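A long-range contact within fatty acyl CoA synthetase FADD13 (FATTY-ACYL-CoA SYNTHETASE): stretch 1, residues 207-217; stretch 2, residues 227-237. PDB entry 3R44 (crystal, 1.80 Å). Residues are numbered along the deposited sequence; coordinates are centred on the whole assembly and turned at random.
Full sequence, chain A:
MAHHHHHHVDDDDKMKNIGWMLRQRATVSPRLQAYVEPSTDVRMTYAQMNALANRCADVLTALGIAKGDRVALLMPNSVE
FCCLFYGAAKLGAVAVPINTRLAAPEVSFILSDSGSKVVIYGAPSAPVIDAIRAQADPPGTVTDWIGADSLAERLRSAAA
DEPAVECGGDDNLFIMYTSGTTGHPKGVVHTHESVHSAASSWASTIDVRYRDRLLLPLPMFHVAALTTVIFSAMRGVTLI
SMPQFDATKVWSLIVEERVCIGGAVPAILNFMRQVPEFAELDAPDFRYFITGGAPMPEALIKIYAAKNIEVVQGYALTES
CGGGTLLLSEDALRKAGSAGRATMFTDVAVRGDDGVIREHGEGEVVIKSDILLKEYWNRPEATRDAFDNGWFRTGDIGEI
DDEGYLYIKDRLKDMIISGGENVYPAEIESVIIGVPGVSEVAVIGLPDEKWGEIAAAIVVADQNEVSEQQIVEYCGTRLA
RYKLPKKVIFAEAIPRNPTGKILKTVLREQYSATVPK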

# COMPACT_ATOMS: atom_id res chain seq x y z
N ASP A 207 -12.80 13.27 5.40
CA ASP A 207 -13.63 13.70 6.50
C ASP A 207 -13.38 12.81 7.72
O ASP A 207 -14.15 11.91 8.00
CB ASP A 207 -15.11 13.71 6.09
CG ASP A 207 -16.05 14.18 7.21
OD1 ASP A 207 -15.65 14.67 8.32
OD2 ASP A 207 -17.26 14.04 6.96
N VAL A 208 -12.27 13.05 8.41
CA VAL A 208 -11.95 12.34 9.66
C VAL A 208 -12.10 13.33 10.81
O VAL A 208 -11.79 14.54 10.64
CB VAL A 208 -10.55 11.72 9.64
CG1 VAL A 208 -9.44 12.79 9.46
CG2 VAL A 208 -10.32 10.85 10.93
N ARG A 209 -12.62 12.85 11.95
CA ARG A 209 -13.04 13.71 13.08
C ARG A 209 -12.44 13.23 14.39
O ARG A 209 -12.18 12.04 14.56
CB ARG A 209 -14.56 13.69 13.18
CG ARG A 209 -15.26 14.06 11.88
CD ARG A 209 -16.76 13.92 12.00
NE ARG A 209 -17.36 14.04 10.69
CZ ARG A 209 -18.66 13.87 10.47
NH1 ARG A 209 -19.47 13.54 11.46
NH2 ARG A 209 -19.13 14.00 9.24
N TYR A 210 -12.19 14.18 15.28
CA TYR A 210 -11.78 13.90 16.63
C TYR A 210 -12.73 12.89 17.23
O TYR A 210 -13.95 13.04 17.09
CB TYR A 210 -11.79 15.16 17.45
CG TYR A 210 -11.40 14.95 18.90
CD1 TYR A 210 -10.25 14.25 19.24
CD2 TYR A 210 -12.18 15.47 19.95
CE1 TYR A 210 -9.87 14.06 20.61
CE2 TYR A 210 -11.81 15.28 21.31
CZ TYR A 210 -10.64 14.57 21.61
OH TYR A 210 -10.26 14.37 22.93
N ARG A 211 -12.17 11.86 17.87
CA ARG A 211 -12.89 10.77 18.51
C ARG A 211 -13.54 9.75 17.52
O ARG A 211 -14.21 8.83 17.97
CB ARG A 211 -13.91 11.30 19.54
CG ARG A 211 -13.27 12.16 20.64
CD ARG A 211 -14.14 12.56 21.82
NE ARG A 211 -14.32 11.39 22.68
CZ ARG A 211 -13.74 11.19 23.86
NH1 ARG A 211 -12.96 12.12 24.43
NH2 ARG A 211 -13.97 10.05 24.51
N ASP A 212 -13.31 9.88 16.20
CA ASP A 212 -13.75 8.84 15.27
C ASP A 212 -13.09 7.51 15.71
O ASP A 212 -12.02 7.47 16.33
CB ASP A 212 -13.34 9.13 13.81
CG ASP A 212 -14.33 9.99 13.04
OD1 ASP A 212 -15.50 10.16 13.46
OD2 ASP A 212 -13.95 10.51 11.94
N ARG A 213 -13.77 6.42 15.38
CA ARG A 213 -13.31 5.07 15.61
C ARG A 213 -13.09 4.40 14.26
O ARG A 213 -14.01 4.36 13.41
CB ARG A 213 -14.32 4.32 16.47
CG ARG A 213 -14.62 5.09 17.68
CD ARG A 213 -15.58 4.47 18.65
NE ARG A 213 -15.19 3.22 19.30
CZ ARG A 213 -14.53 3.14 20.45
NH1 ARG A 213 -14.08 4.23 21.02
NH2 ARG A 213 -14.31 1.95 21.03
N LEU A 214 -11.89 3.87 14.05
CA LEU A 214 -11.46 3.49 12.71
C LEU A 214 -11.05 2.02 12.71
O LEU A 214 -10.12 1.60 13.43
CB LEU A 214 -10.33 4.43 12.23
CG LEU A 214 -9.91 4.20 10.76
CD1 LEU A 214 -9.23 5.45 10.20
CD2 LEU A 214 -8.93 3.02 10.69
N LEU A 215 -11.72 1.24 11.87
CA LEU A 215 -11.42 -0.19 11.73
C LEU A 215 -10.27 -0.44 10.76
O LEU A 215 -10.31 0.01 9.58
CB LEU A 215 -12.66 -0.93 11.26
CG LEU A 215 -12.42 -2.40 10.95
CD1 LEU A 215 -12.26 -3.17 12.28
CD2 LEU A 215 -13.61 -2.92 10.08
N LEU A 216 -9.25 -1.10 11.27
CA LEU A 216 -8.08 -1.52 10.49
C LEU A 216 -8.06 -3.04 10.41
O LEU A 216 -7.70 -3.72 11.38
CB LEU A 216 -6.77 -1.05 11.13
CG LEU A 216 -5.54 -1.31 10.25
CD1 LEU A 216 -5.70 -0.84 8.84
CD2 LEU A 216 -4.32 -0.68 10.91
N PRO A 217 -8.44 -3.59 9.25
CA PRO A 217 -8.45 -5.04 9.16
C PRO A 217 -7.47 -5.50 8.07
O PRO A 217 -7.63 -6.63 7.52
CB PRO A 217 -9.88 -5.32 8.72
CG PRO A 217 -10.10 -4.21 7.69
CD PRO A 217 -9.31 -3.02 8.20
N THR A 227 0.49 4.47 7.79
CA THR A 227 0.05 5.86 7.76
C THR A 227 -1.28 6.05 8.52
O THR A 227 -1.41 7.04 9.26
CB THR A 227 0.00 6.33 6.31
OG1 THR A 227 1.34 6.25 5.78
CG2 THR A 227 -0.51 7.77 6.21
N THR A 228 -2.21 5.08 8.43
CA THR A 228 -3.48 5.09 9.18
C THR A 228 -3.25 5.08 10.66
O THR A 228 -3.86 5.82 11.40
CB THR A 228 -4.32 3.86 8.87
OG1 THR A 228 -4.64 3.88 7.49
CG2 THR A 228 -5.64 3.76 9.68
N VAL A 229 -2.33 4.26 11.12
CA VAL A 229 -2.01 4.24 12.56
C VAL A 229 -1.52 5.63 13.03
O VAL A 229 -1.91 6.16 14.08
CB VAL A 229 -0.97 3.14 12.83
CG1 VAL A 229 -0.26 3.30 14.23
CG2 VAL A 229 -1.57 1.72 12.59
N ILE A 230 -0.61 6.22 12.27
CA ILE A 230 -0.03 7.52 12.60
C ILE A 230 -1.06 8.68 12.51
O ILE A 230 -1.14 9.54 13.39
CB ILE A 230 1.22 7.86 11.70
CG1 ILE A 230 2.30 6.76 11.80
CG2 ILE A 230 1.77 9.26 12.04
CD1 ILE A 230 2.58 6.37 13.17
N PHE A 231 -1.88 8.71 11.49
CA PHE A 231 -2.86 9.78 11.41
C PHE A 231 -3.95 9.63 12.43
O PHE A 231 -4.50 10.62 12.85
CB PHE A 231 -3.33 10.15 9.99
CG PHE A 231 -4.48 9.31 9.43
CD1 PHE A 231 -4.31 8.65 8.20
CD2 PHE A 231 -5.69 9.22 10.09
CE1 PHE A 231 -5.39 7.91 7.62
CE2 PHE A 231 -6.78 8.52 9.52
CZ PHE A 231 -6.62 7.86 8.30
N SER A 232 -4.15 8.41 12.91
CA SER A 232 -5.06 8.18 14.01
C SER A 232 -4.58 8.90 15.28
O SER A 232 -5.37 9.56 15.99
CB SER A 232 -5.28 6.69 14.27
OG SER A 232 -6.07 6.13 13.22
N ALA A 233 -3.30 8.75 15.62
CA ALA A 233 -2.77 9.50 16.75
C ALA A 233 -2.80 11.01 16.50
O ALA A 233 -3.09 11.82 17.40
CB ALA A 233 -1.35 9.03 17.10
N MET A 234 -2.45 11.41 15.30
CA MET A 234 -2.46 12.82 14.94
C MET A 234 -3.82 13.47 15.16
O MET A 234 -3.91 14.54 15.76
CB MET A 234 -2.03 13.02 13.47
CG MET A 234 -2.12 14.44 13.08
SD MET A 234 -1.28 14.71 11.52
CE MET A 234 0.31 13.96 11.82
N ARG A 235 -4.88 12.79 14.76
CA ARG A 235 -6.23 13.36 14.83
C ARG A 235 -6.98 12.96 16.12
O ARG A 235 -7.99 13.59 16.45
CB ARG A 235 -6.98 12.96 13.57
CG ARG A 235 -8.53 13.27 13.47
CD ARG A 235 -8.90 14.74 13.30
NE ARG A 235 -8.83 15.44 14.56
CZ ARG A 235 -9.24 16.69 14.77
NH1 ARG A 235 -9.13 17.17 15.99
NH2 ARG A 235 -9.78 17.44 13.80
N GLY A 236 -6.52 11.96 16.86
CA GLY A 236 -7.23 11.50 18.05
C GLY A 236 -8.37 10.57 17.71
O GLY A 236 -9.53 10.72 18.15
N VAL A 237 -8.03 9.55 16.96
CA VAL A 237 -8.96 8.53 16.45
C VAL A 237 -8.66 7.27 17.20
O VAL A 237 -7.49 6.99 17.50
CB VAL A 237 -8.66 8.34 15.00
CG1 VAL A 237 -9.31 7.08 14.41
CG2 VAL A 237 -9.15 9.61 14.25
O HOH W 1 -11.00 17.19 10.91

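A single direct hydrogen bond joins the two stretches, and it is made where a helix ends against a turn: Arg 211 N donates to Gly 236 O at 2.9 Å, with an N-H...O angle of 147°. Gly 236 is the first residue beyond helix 227-235 to leave helical angles, and its phi/psi of 81/53 would jam a CB against the carbonyl oxygen of Arg 235. The other stretch leaves no room either, since an ideal CB would lie 3.0 Å from Tyr 210 CD1.

The amide that reaches Gly 236 belongs to a type II turn from Arg 209 to Asp 212, closed by Asp 212 N to Arg 209 O at 2.9 Å. The carboxylate of Asp 212 braces the same turn, its OD2 accepting from Arg 209 N at 2.7 Å. Beyond the helix, Val 237 N still bonds back to Ser 232 O at 2.8 Å, and Val 237 CA comes within 3.2 Å of Asp 212 O in a CA-H...O contact.

After the turn, strand 213-216 runs nearly antiparallel to the helix, at 168°, with the axes 10.4 Å apart at their closest. Such spacing is filled by side chains rather than by backbone bonding. The alternation of the strand directs Leu 214 and Leu 216 toward the helix and Arg 213 and Leu 215 away. Leu 214 CD2 packs 3.5 Å from Thr 228 CG2, the methyl of a residue whose hydroxyl is hydrogen-bonded elsewhere in the structure. Leu 214 CD1 lies 4.0 Å from Phe 231 CE2, while Leu 214 CB meets Val 237 CG1 at 3.6 Å. Farther along, Leu 216 CD2 touches Val 229 CG2 at 4.0 Å. Val 208, ahead of the turn, extends this apolar patch through CG2, 3.7 Å from Val 237 CG2 and 4.5 Å from Phe 231 CE2.

Arg 235 covers the more exposed margin. Although its CA-to-CB bond points sideways, the end of the side chain comes nearer to the other stretch, and its aliphatic part lies against Val 208, with Arg 235 CG 3.9 Å from Val 208 CG2. One face of the guanidinium is covered by Tyr 210 CB, 3.6 Å from Arg 235 NH1. A water completes the link: it donates to Val 208 O at 2.8 Å and accepts from Arg 235 NH2 at 3.1 Å, so the charged group binds the neighbouring backbone indirectly. Altogether the contact buries 571 Å², counting both sides.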